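PDB 2RCI: type-2Ba cytolytic delta-endotoxin from Bacillus thuringiensis serovar israelensis, which probably kills the larvae of dipteran insects by making pores in the epithelial cell membrane of the midgut. Local coordinates for residues R26-F31 with L139-N144; S66-T71 with S75-Q80; Q80-I85 with N97-V102; I106-T109 with P115-D118. One frame throughout, in Å; residues are numbered along the deposited sequence. Where two conformers were deposited one is given.

Interaction 1 (R26-F31 with L139-N144); sequences RLTNTF and LFSIQN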
# COMPACT_ATOMS: atom_id res chain seq x y z
N ARG A 26 5.25 -6.23 -15.47
CA ARG A 26 4.02 -6.66 -16.15
C ARG A 26 2.84 -6.59 -15.16
O ARG A 26 1.79 -5.98 -15.45
CB ARG A 26 4.16 -8.10 -16.69
CG ARG A 26 2.87 -8.55 -17.43
CD ARG A 26 2.97 -9.92 -18.01
NE ARG A 26 2.98 -10.99 -17.02
CZ ARG A 26 4.06 -11.69 -16.69
NH1 ARG A 26 5.24 -11.42 -17.26
NH2 ARG A 26 3.96 -12.65 -15.80
N LEU A 27 3.05 -7.20 -13.98
CA LEU A 27 1.99 -7.31 -12.96
C LEU A 27 1.62 -5.96 -12.34
O LEU A 27 0.46 -5.69 -12.11
CB LEU A 27 2.34 -8.36 -11.91
CG LEU A 27 2.52 -9.82 -12.42
CD1 LEU A 27 3.08 -10.75 -11.34
CD2 LEU A 27 1.21 -10.41 -13.01
N THR A 28 2.62 -5.12 -12.10
CA THR A 28 2.39 -3.75 -11.65
C THR A 28 1.57 -2.98 -12.70
O THR A 28 0.58 -2.33 -12.37
CB THR A 28 3.75 -3.07 -11.35
OG1 THR A 28 4.38 -3.79 -10.27
CG2 THR A 28 3.58 -1.58 -10.97
N ASN A 29 1.96 -3.09 -13.98
CA ASN A 29 1.18 -2.49 -15.07
C ASN A 29 -0.28 -2.94 -15.08
O ASN A 29 -1.19 -2.14 -15.30
CB ASN A 29 1.81 -2.78 -16.45
CG ASN A 29 3.00 -1.90 -16.76
OD1 ASN A 29 3.29 -0.94 -16.04
ND2 ASN A 29 3.70 -2.21 -17.85
N THR A 30 -0.49 -4.23 -14.83
CA THR A 30 -1.82 -4.85 -14.89
C THR A 30 -2.74 -4.25 -13.83
O THR A 30 -3.91 -3.96 -14.10
CB THR A 30 -1.71 -6.38 -14.76
OG1 THR A 30 -0.95 -6.89 -15.86
CG2 THR A 30 -3.09 -7.04 -14.81
N PHE A 31 -2.20 -4.02 -12.64
CA PHE A 31 -2.97 -3.40 -11.56
C PHE A 31 -3.28 -1.92 -11.65
O PHE A 31 -4.12 -1.42 -10.91
CB PHE A 31 -2.43 -3.79 -10.18
CG PHE A 31 -2.77 -5.19 -9.82
CD1 PHE A 31 -1.85 -6.21 -10.03
CD2 PHE A 31 -4.05 -5.50 -9.35
CE1 PHE A 31 -2.20 -7.53 -9.75
CE2 PHE A 31 -4.40 -6.79 -9.06
CZ PHE A 31 -3.48 -7.82 -9.25
N LEU A 139 2.44 -0.25 -4.13
CA LEU A 139 2.40 -1.58 -4.78
C LEU A 139 3.73 -2.29 -4.57
O LEU A 139 4.77 -1.85 -5.10
CB LEU A 139 2.03 -1.51 -6.26
CG LEU A 139 1.70 -2.84 -6.99
CD1 LEU A 139 0.79 -2.62 -8.19
CD2 LEU A 139 2.96 -3.64 -7.37
N PHE A 140 3.68 -3.39 -3.82
CA PHE A 140 4.86 -4.22 -3.62
C PHE A 140 4.91 -5.39 -4.59
O PHE A 140 3.90 -6.09 -4.77
CB PHE A 140 4.87 -4.85 -2.22
CG PHE A 140 4.92 -3.87 -1.10
CD1 PHE A 140 6.14 -3.33 -0.68
CD2 PHE A 140 3.75 -3.52 -0.42
CE1 PHE A 140 6.19 -2.39 0.38
CE2 PHE A 140 3.79 -2.60 0.66
CZ PHE A 140 5.02 -2.05 1.06
N SER A 141 6.07 -5.57 -5.23
CA SER A 141 6.37 -6.82 -5.93
C SER A 141 7.42 -7.55 -5.10
O SER A 141 8.40 -6.95 -4.65
CB SER A 141 6.87 -6.56 -7.35
OG SER A 141 5.90 -5.86 -8.12
N ILE A 142 7.22 -8.85 -4.89
CA ILE A 142 8.03 -9.52 -3.91
C ILE A 142 8.43 -10.89 -4.44
O ILE A 142 7.58 -11.68 -4.84
CB ILE A 142 7.24 -9.72 -2.58
CG1 ILE A 142 6.58 -8.39 -2.17
CG2 ILE A 142 8.18 -10.29 -1.48
CD1 ILE A 142 5.35 -8.58 -1.23
N GLN A 143 9.73 -11.14 -4.41
CA GLN A 143 10.27 -12.42 -4.86
C GLN A 143 11.59 -12.64 -4.14
O GLN A 143 12.50 -11.83 -4.24
CB GLN A 143 10.41 -12.48 -6.39
CG GLN A 143 11.05 -13.79 -6.89
CD GLN A 143 12.56 -13.68 -6.91
OE1 GLN A 143 13.09 -12.64 -7.30
NE2 GLN A 143 13.26 -14.74 -6.49
N ASN A 144 11.66 -13.73 -3.40
CA ASN A 144 12.90 -14.13 -2.73
C ASN A 144 12.78 -15.59 -2.29
O ASN A 144 11.87 -16.29 -2.73
CB ASN A 144 13.27 -13.15 -1.58
CG ASN A 144 12.54 -13.43 -0.27
OD1 ASN A 144 11.54 -14.18 -0.22
ND2 ASN A 144 13.03 -12.81 0.81
O HOH W 1 6.29 -3.13 -7.75
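Thr28 and Leu139 carry this contact between helix 21-31 and strand 132-142. Leu139 has CG anti to its backbone N (chi1 -169°), and this sends its two methyls toward the helix. CD2 of Leu139 meets OG1 of Thr28 at 3.2 Å, which is tight for a methyl against an oxygen. CD1 of Leu139, the other branch, lies 4.1 Å from CG2 of Thr28 and 4.0 Å from CB of Phe31. The Phe31 side chain also touches Val189 and Pro155.

Thr28 keeps OG1 beside its own backbone N (chi1 -63°). There OG1 is hydrogen-bonded to Ala24 O, one turn back in the helix. Water 1 donates a second bond to Thr28 OG1, at 3.2 Å, and a weak one to Leu139 O. These two legs hydrate a buried polar spot at the edge of the leucine. A third leg, to Ser141 OG, is doubtful because that residue has two conformers.

Leu139 and Ser141 point at this helix, whereas Phe140 points away and packs against Val102 of helix 96-110. This alternation is that of a central strand in the layered Cyt toxin fold, a beta-sheet between two layers of helices.

Interaction 2 (S66-T71 with S75-Q80); sequences SVIHQT and SVMISQ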
# COMPACT_ATOMS: atom_id res chain seq x y z
N SER A 66 -12.17 -0.47 7.34
CA SER A 66 -11.47 0.48 8.20
C SER A 66 -10.58 -0.28 9.19
O SER A 66 -10.95 -1.34 9.71
CB SER A 66 -12.50 1.35 8.92
OG SER A 66 -13.17 2.17 7.95
N VAL A 67 -9.39 0.27 9.43
CA VAL A 67 -8.41 -0.41 10.25
C VAL A 67 -7.95 0.44 11.42
O VAL A 67 -7.42 -0.09 12.40
CB VAL A 67 -7.17 -0.94 9.42
CG1 VAL A 67 -7.58 -2.06 8.46
CG2 VAL A 67 -6.44 0.21 8.69
N ILE A 68 -8.16 1.75 11.32
CA ILE A 68 -7.92 2.66 12.44
C ILE A 68 -9.06 3.67 12.47
O ILE A 68 -9.45 4.20 11.42
CB ILE A 68 -6.64 3.53 12.23
CG1 ILE A 68 -5.38 2.67 11.94
CG2 ILE A 68 -6.45 4.53 13.39
CD1 ILE A 68 -4.78 1.97 13.17
N HIS A 69 -9.55 3.96 13.68
CA HIS A 69 -10.51 5.05 13.87
C HIS A 69 -10.46 5.54 15.30
O HIS A 69 -11.34 5.23 16.12
CB HIS A 69 -11.93 4.62 13.52
CG HIS A 69 -12.84 5.77 13.25
ND1 HIS A 69 -13.94 5.68 12.42
CD2 HIS A 69 -12.79 7.07 13.65
CE1 HIS A 69 -14.54 6.85 12.35
NE2 HIS A 69 -13.86 7.71 13.08
N GLN A 70 -9.40 6.30 15.59
CA GLN A 70 -9.16 6.78 16.94
C GLN A 70 -8.04 7.80 16.98
O GLN A 70 -7.34 8.00 15.98
CB GLN A 70 -8.73 5.61 17.84
CG GLN A 70 -7.45 4.92 17.32
CD GLN A 70 -6.97 3.82 18.27
OE1 GLN A 70 -7.30 2.64 18.09
NE2 GLN A 70 -6.17 4.21 19.28
N THR A 71 -7.87 8.40 18.16
CA THR A 71 -6.65 9.12 18.48
C THR A 71 -5.56 8.07 18.69
O THR A 71 -5.76 7.05 19.39
CB THR A 71 -6.85 10.05 19.71
OG1 THR A 71 -7.74 11.12 19.35
CG2 THR A 71 -5.50 10.65 20.17
N SER A 75 3.51 6.38 15.21
CA SER A 75 4.30 5.13 15.32
C SER A 75 3.49 3.88 15.65
O SER A 75 3.72 2.81 15.09
CB SER A 75 5.38 5.31 16.41
OG SER A 75 4.75 5.51 17.67
N VAL A 76 2.54 4.00 16.58
CA VAL A 76 1.69 2.88 17.01
C VAL A 76 0.79 2.44 15.84
O VAL A 76 0.58 1.25 15.60
CB VAL A 76 0.90 3.27 18.28
CG1 VAL A 76 -0.09 2.19 18.69
CG2 VAL A 76 1.92 3.55 19.41
N MET A 77 0.28 3.43 15.10
CA MET A 77 -0.51 3.15 13.90
C MET A 77 0.29 2.37 12.86
O MET A 77 -0.21 1.40 12.28
CB MET A 77 -1.03 4.45 13.28
CG MET A 77 -1.85 4.19 12.03
SD MET A 77 -2.81 5.63 11.55
CE MET A 77 -1.57 6.92 11.43
N ILE A 78 1.52 2.81 12.63
CA ILE A 78 2.44 2.17 11.67
C ILE A 78 2.68 0.71 12.07
O ILE A 78 2.66 -0.18 11.20
CB ILE A 78 3.77 2.97 11.55
CG1 ILE A 78 3.52 4.29 10.79
CG2 ILE A 78 4.87 2.13 10.84
CD1 ILE A 78 4.68 5.32 10.93
N SER A 79 2.94 0.47 13.36
CA SER A 79 3.14 -0.90 13.89
C SER A 79 1.91 -1.78 13.66
O SER A 79 2.04 -2.95 13.26
CB SER A 79 3.48 -0.87 15.37
OG SER A 79 4.69 -0.15 15.58
N GLN A 80 0.73 -1.23 13.96
CA GLN A 80 -0.53 -1.93 13.69
C GLN A 80 -0.68 -2.30 12.22
O GLN A 80 -1.03 -3.44 11.91
CB GLN A 80 -1.75 -1.13 14.19
CG GLN A 80 -1.88 -1.21 15.72
CD GLN A 80 -3.12 -0.51 16.28
OE1 GLN A 80 -3.13 -0.10 17.45
NE2 GLN A 80 -4.16 -0.38 15.48
O HOH W 2 -7.24 0.06 15.28
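Strand 66-69, which brings Ile68, runs nearly antiparallel to the helix segment 75-80, which brings Met77 and Gln80, with an angle of 163° and axes 9.7 Å apart. Ile68 carries the strand's side of the contact. Its CG1 stands beside the backbone N (chi1 -54°) and leans on CG of Met77 at 3.8 Å. Met77 starts out with CG anti to its backbone N (chi1 180°). The chain is straight as far as SD of Met77, which lies 3.9 Å from Ile68 CG1; the bend at chi3 turns only the terminal methyl. Ile72 and Tyr180 also touch Met77.

Gln80 arrives as an extended chain. Its NE2 comes to 3.4 Å from CD1 of Ile68, so the amide borders the methyl at the rim of the apolar patch. The same nitrogen gives a hydrogen bond to water 2 at 3.1 Å. That water donates in turn to Val67 O, at 2.9 Å. Val67 and Ile68 both face Val182, which makes a classic beta bulge where strand 66-69 pairs with strand 177-192.

The chemistry is therefore split. Strand and helix are held directly by apolar side chains, one of them a thioether, and the polar link between them goes through a water.

Interaction 3 (Q80-I85 with N97-V102); sequences QIKEII and NFWNSV
Lys82 is the first residue of segment 80-85 to touch segment 97-102, through its carbon chain. The chain is fully extended, with CG anti to the backbone N (chi1 -177°), and it runs past the six-membered ring of Trp99. CG of Lys82 lies 3.9 Å from Trp99 CZ3. Farther out, CE of Lys82 lies 3.7 Å from Trp99 CE3. The approach to the ring is oblique.

One turn on, Ile85 points at the other helix and uses two branches. CG2 reaches Trp99 CH2 at 4.2 Å. CD1 meets CG1 of Val102 at 4.0 Å. Ile85 runs antiparallel alongside both Trp99 and Val102, and its side chain also touches Leu154 and Ile156 of the sheet beneath.

The indole has further partners. Phe98 sets CE2 over the centre of one of its faces, 3.8 Å above the plane. Trp99 NE1 is hydrogen-bonded to Ile93 O, and Arg86 makes a cation-pi contact with the ring.

Segments 80-85 and 97-102 cross at 123°, their axes 11.4 Å apart, and CA of Lys82 is 7.4 Å from CA of Val102. Between them the side chains meet through carbon atoms, and the Lys82 carbonyl oxygen also borders the indole, 3.9 Å from Trp99 CZ3. Even the lysine joins by its methylenes, and the indole nitrogen is satisfied elsewhere, so the pairing rests on shape and burial rather than on directed bonds.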
# COMPACT_ATOMS: atom_id res chain seq x y z
N GLN A 80 0.73 -1.23 13.96
CA GLN A 80 -0.53 -1.93 13.69
C GLN A 80 -0.68 -2.30 12.22
O GLN A 80 -1.03 -3.44 11.91
CB GLN A 80 -1.75 -1.13 14.19
CG GLN A 80 -1.88 -1.21 15.72
CD GLN A 80 -3.12 -0.51 16.28
OE1 GLN A 80 -3.13 -0.10 17.45
NE2 GLN A 80 -4.16 -0.38 15.48
N ILE A 81 -0.38 -1.36 11.33
CA ILE A 81 -0.55 -1.62 9.88
C ILE A 81 0.48 -2.64 9.38
O ILE A 81 0.16 -3.48 8.55
CB ILE A 81 -0.57 -0.30 9.09
CG1 ILE A 81 -1.89 0.42 9.40
CG2 ILE A 81 -0.37 -0.53 7.58
CD1 ILE A 81 -1.95 1.87 8.98
N LYS A 82 1.70 -2.62 9.94
CA LYS A 82 2.68 -3.66 9.63
C LYS A 82 2.12 -5.05 9.95
O LYS A 82 2.26 -5.99 9.17
CB LYS A 82 3.98 -3.46 10.42
CG LYS A 82 5.09 -4.47 10.10
CD LYS A 82 6.20 -4.46 11.14
CE LYS A 82 7.40 -5.36 10.66
NZ LYS A 82 8.46 -5.45 11.71
N GLU A 83 1.46 -5.18 11.09
CA GLU A 83 0.90 -6.47 11.47
C GLU A 83 -0.25 -6.86 10.54
O GLU A 83 -0.41 -8.04 10.21
CB GLU A 83 0.46 -6.48 12.95
CG GLU A 83 1.66 -6.44 13.93
CD GLU A 83 2.80 -7.42 13.57
OE1 GLU A 83 2.53 -8.63 13.44
OE2 GLU A 83 3.95 -6.97 13.39
N ILE A 84 -1.02 -5.87 10.11
CA ILE A 84 -2.12 -6.17 9.17
C ILE A 84 -1.54 -6.68 7.84
O ILE A 84 -2.01 -7.69 7.29
CB ILE A 84 -3.03 -4.96 8.94
CG1 ILE A 84 -3.79 -4.63 10.22
CG2 ILE A 84 -4.07 -5.25 7.82
CD1 ILE A 84 -4.49 -3.26 10.18
N ILE A 85 -0.50 -6.00 7.36
CA ILE A 85 0.19 -6.43 6.14
C ILE A 85 0.76 -7.85 6.27
O ILE A 85 0.61 -8.67 5.36
CB ILE A 85 1.25 -5.40 5.68
CG1 ILE A 85 0.53 -4.09 5.26
CG2 ILE A 85 2.12 -5.99 4.53
CD1 ILE A 85 1.45 -2.93 5.00
N ASN A 97 15.18 -7.18 5.74
CA ASN A 97 15.24 -6.12 4.78
C ASN A 97 13.90 -5.97 4.04
O ASN A 97 13.50 -4.85 3.75
CB ASN A 97 16.35 -6.38 3.75
CG ASN A 97 17.75 -6.16 4.36
OD1 ASN A 97 18.16 -5.04 4.58
ND2 ASN A 97 18.45 -7.24 4.61
N PHE A 98 13.26 -7.08 3.70
CA PHE A 98 11.92 -6.97 3.09
C PHE A 98 11.01 -6.18 4.04
O PHE A 98 10.34 -5.20 3.64
CB PHE A 98 11.27 -8.33 2.80
CG PHE A 98 9.81 -8.21 2.51
CD1 PHE A 98 9.39 -7.65 1.31
CD2 PHE A 98 8.86 -8.59 3.48
CE1 PHE A 98 8.00 -7.48 1.04
CE2 PHE A 98 7.48 -8.44 3.21
CZ PHE A 98 7.06 -7.87 2.01
N TRP A 99 10.99 -6.60 5.30
CA TRP A 99 10.13 -5.92 6.28
C TRP A 99 10.55 -4.44 6.49
O TRP A 99 9.69 -3.59 6.76
CB TRP A 99 9.98 -6.74 7.55
CG TRP A 99 9.04 -7.85 7.33
CD1 TRP A 99 9.33 -9.18 7.17
CD2 TRP A 99 7.63 -7.71 7.18
NE1 TRP A 99 8.15 -9.89 6.95
CE2 TRP A 99 7.10 -9.00 6.93
CE3 TRP A 99 6.75 -6.61 7.22
CZ2 TRP A 99 5.73 -9.23 6.73
CZ3 TRP A 99 5.39 -6.83 7.00
CH2 TRP A 99 4.89 -8.14 6.77
N ASN A 100 11.85 -4.13 6.34
CA ASN A 100 12.33 -2.75 6.33
C ASN A 100 11.70 -1.92 5.19
O ASN A 100 11.27 -0.76 5.41
CB ASN A 100 13.86 -2.71 6.21
CG ASN A 100 14.48 -1.58 7.00
OD1 ASN A 100 15.23 -0.78 6.45
ND2 ASN A 100 14.18 -1.52 8.28
N SER A 101 11.67 -2.50 3.99
CA SER A 101 11.01 -1.91 2.83
C SER A 101 9.55 -1.64 3.12
O SER A 101 9.03 -0.54 2.82
CB SER A 101 11.14 -2.83 1.60
OG SER A 101 12.45 -2.77 1.09
N VAL A 102 8.88 -2.61 3.73
CA VAL A 102 7.46 -2.45 4.06
C VAL A 102 7.26 -1.30 5.05
O VAL A 102 6.44 -0.40 4.84
CB VAL A 102 6.82 -3.75 4.62
CG1 VAL A 102 5.38 -3.48 5.03
CG2 VAL A 102 6.91 -4.91 3.62

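Interaction 4 (I106-T109 with P115-D118); sequences ITNT and PQVD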
# COMPACT_ATOMS: atom_id res chain seq x y z
N ILE A 106 5.14 2.17 4.76
CA ILE A 106 4.04 2.56 5.67
C ILE A 106 4.35 3.92 6.35
O ILE A 106 3.47 4.78 6.45
CB ILE A 106 3.72 1.49 6.73
CG1 ILE A 106 3.34 0.14 6.11
CG2 ILE A 106 2.59 2.00 7.73
CD1 ILE A 106 3.41 -0.99 7.20
N THR A 107 5.59 4.12 6.78
CA THR A 107 5.99 5.39 7.41
C THR A 107 5.80 6.58 6.48
O THR A 107 5.29 7.63 6.89
CB THR A 107 7.44 5.31 7.92
OG1 THR A 107 7.51 4.24 8.85
CG2 THR A 107 7.86 6.63 8.61
N ASN A 108 6.19 6.41 5.21
CA ASN A 108 6.00 7.45 4.21
C ASN A 108 4.55 7.65 3.75
O ASN A 108 4.25 8.60 3.01
CB ASN A 108 6.95 7.20 3.03
CG ASN A 108 8.40 7.44 3.42
OD1 ASN A 108 8.66 8.26 4.27
ND2 ASN A 108 9.33 6.71 2.80
N THR A 109 3.64 6.82 4.25
CA THR A 109 2.20 6.98 3.96
C THR A 109 1.63 8.10 4.85
O THR A 109 0.68 8.77 4.47
CB THR A 109 1.46 5.65 4.24
OG1 THR A 109 1.92 4.64 3.32
CG2 THR A 109 -0.10 5.80 4.15
N PRO A 115 7.88 16.42 1.05
CA PRO A 115 8.52 16.07 -0.26
C PRO A 115 7.63 15.31 -1.25
O PRO A 115 7.89 15.33 -2.45
CB PRO A 115 9.73 15.20 0.13
CG PRO A 115 9.45 14.74 1.51
CD PRO A 115 8.59 15.80 2.18
N GLN A 116 6.58 14.66 -0.76
CA GLN A 116 5.74 13.81 -1.60
C GLN A 116 4.50 14.55 -2.09
O GLN A 116 3.64 13.98 -2.78
CB GLN A 116 5.28 12.60 -0.77
CG GLN A 116 6.39 11.67 -0.28
CD GLN A 116 5.80 10.53 0.53
OE1 GLN A 116 5.83 10.54 1.77
NE2 GLN A 116 5.16 9.60 -0.15
N VAL A 117 4.42 15.83 -1.77
CA VAL A 117 3.13 16.55 -1.84
C VAL A 117 2.49 16.47 -3.23
O VAL A 117 1.26 16.36 -3.34
CB VAL A 117 3.25 18.03 -1.24
CG1 VAL A 117 4.06 18.96 -2.16
CG2 VAL A 117 1.88 18.62 -0.92
N ASP A 118 3.32 16.51 -4.28
CA ASP A 118 2.84 16.53 -5.66
C ASP A 118 3.02 15.20 -6.40
O ASP A 118 2.84 15.16 -7.62
CB ASP A 118 3.52 17.65 -6.46
CG ASP A 118 3.21 19.03 -5.93
OD1 ASP A 118 2.03 19.30 -5.65
OD2 ASP A 118 4.16 19.84 -5.77
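Beside the meeting of Asn108 and Gln116, Thr109 N is hydrogen-bonded to Ile106 O at 3.0 Å. That bond spans three residues rather than four. It closes the backbone round Asn108, whose own carbonyl oxygen is what Gln116 approaches.

Gln116 points toward the helix and reaches it with an extended chain. CG stands beside the backbone N (chi1 -63°), and the next torsion is straight (chi2 179°). The amide at the end of the chain is delivered to Asn108 O. In the model, OE1 of Gln116 lies 2.8 Å from Asn108 O, an unlikely pairing of two oxygens. The amide is probably turned over, and with the group reversed the pair may be a hydrogen bond.

The side chains of Asn108 and Thr109 both touch Tyr136 of strand 132-142. Asn108 OD1 accepts a hydrogen bond from Asn112 ND2, farther along the chain. Next to it, Thr109 O accepts from Tyr134 OH, and the Thr109 side chain rests on Phe158 and Ile160. Val117 O accepts from Trp124 NE1 in strand 122-127.

The contact thus ties the irregular segment 115-118 back to the later part of helix 96-110, close to strand 132-142. It belongs to the helix-to-strand connection of the Cyt fold, where the chain leaves one helical layer and enters the central sheet at strand 122-127.

Interactions 1 and 3 are buried, and interactions 2 and 4 are only partly so. Interaction 1 belongs to one helical layer, while interactions 2, 3 and 4 follow the other, along helices 74-89 and 96-110. Interactions 2 and 3 share Gln80 and touch where Val67 meets Ile84. Interactions 3 and 4 use the same helix 96-110, and Ile106 packs on Ile81 and Ile85. Ile142 of interaction 1 touches Phe98 of interaction 3, so the sheet joins both layers. Their chemistry differs: interaction 3 is mainly apolar, interactions 1 and 2 add a water to apolar packing, and interaction 4 is mainly a polar approach to a backbone carbonyl.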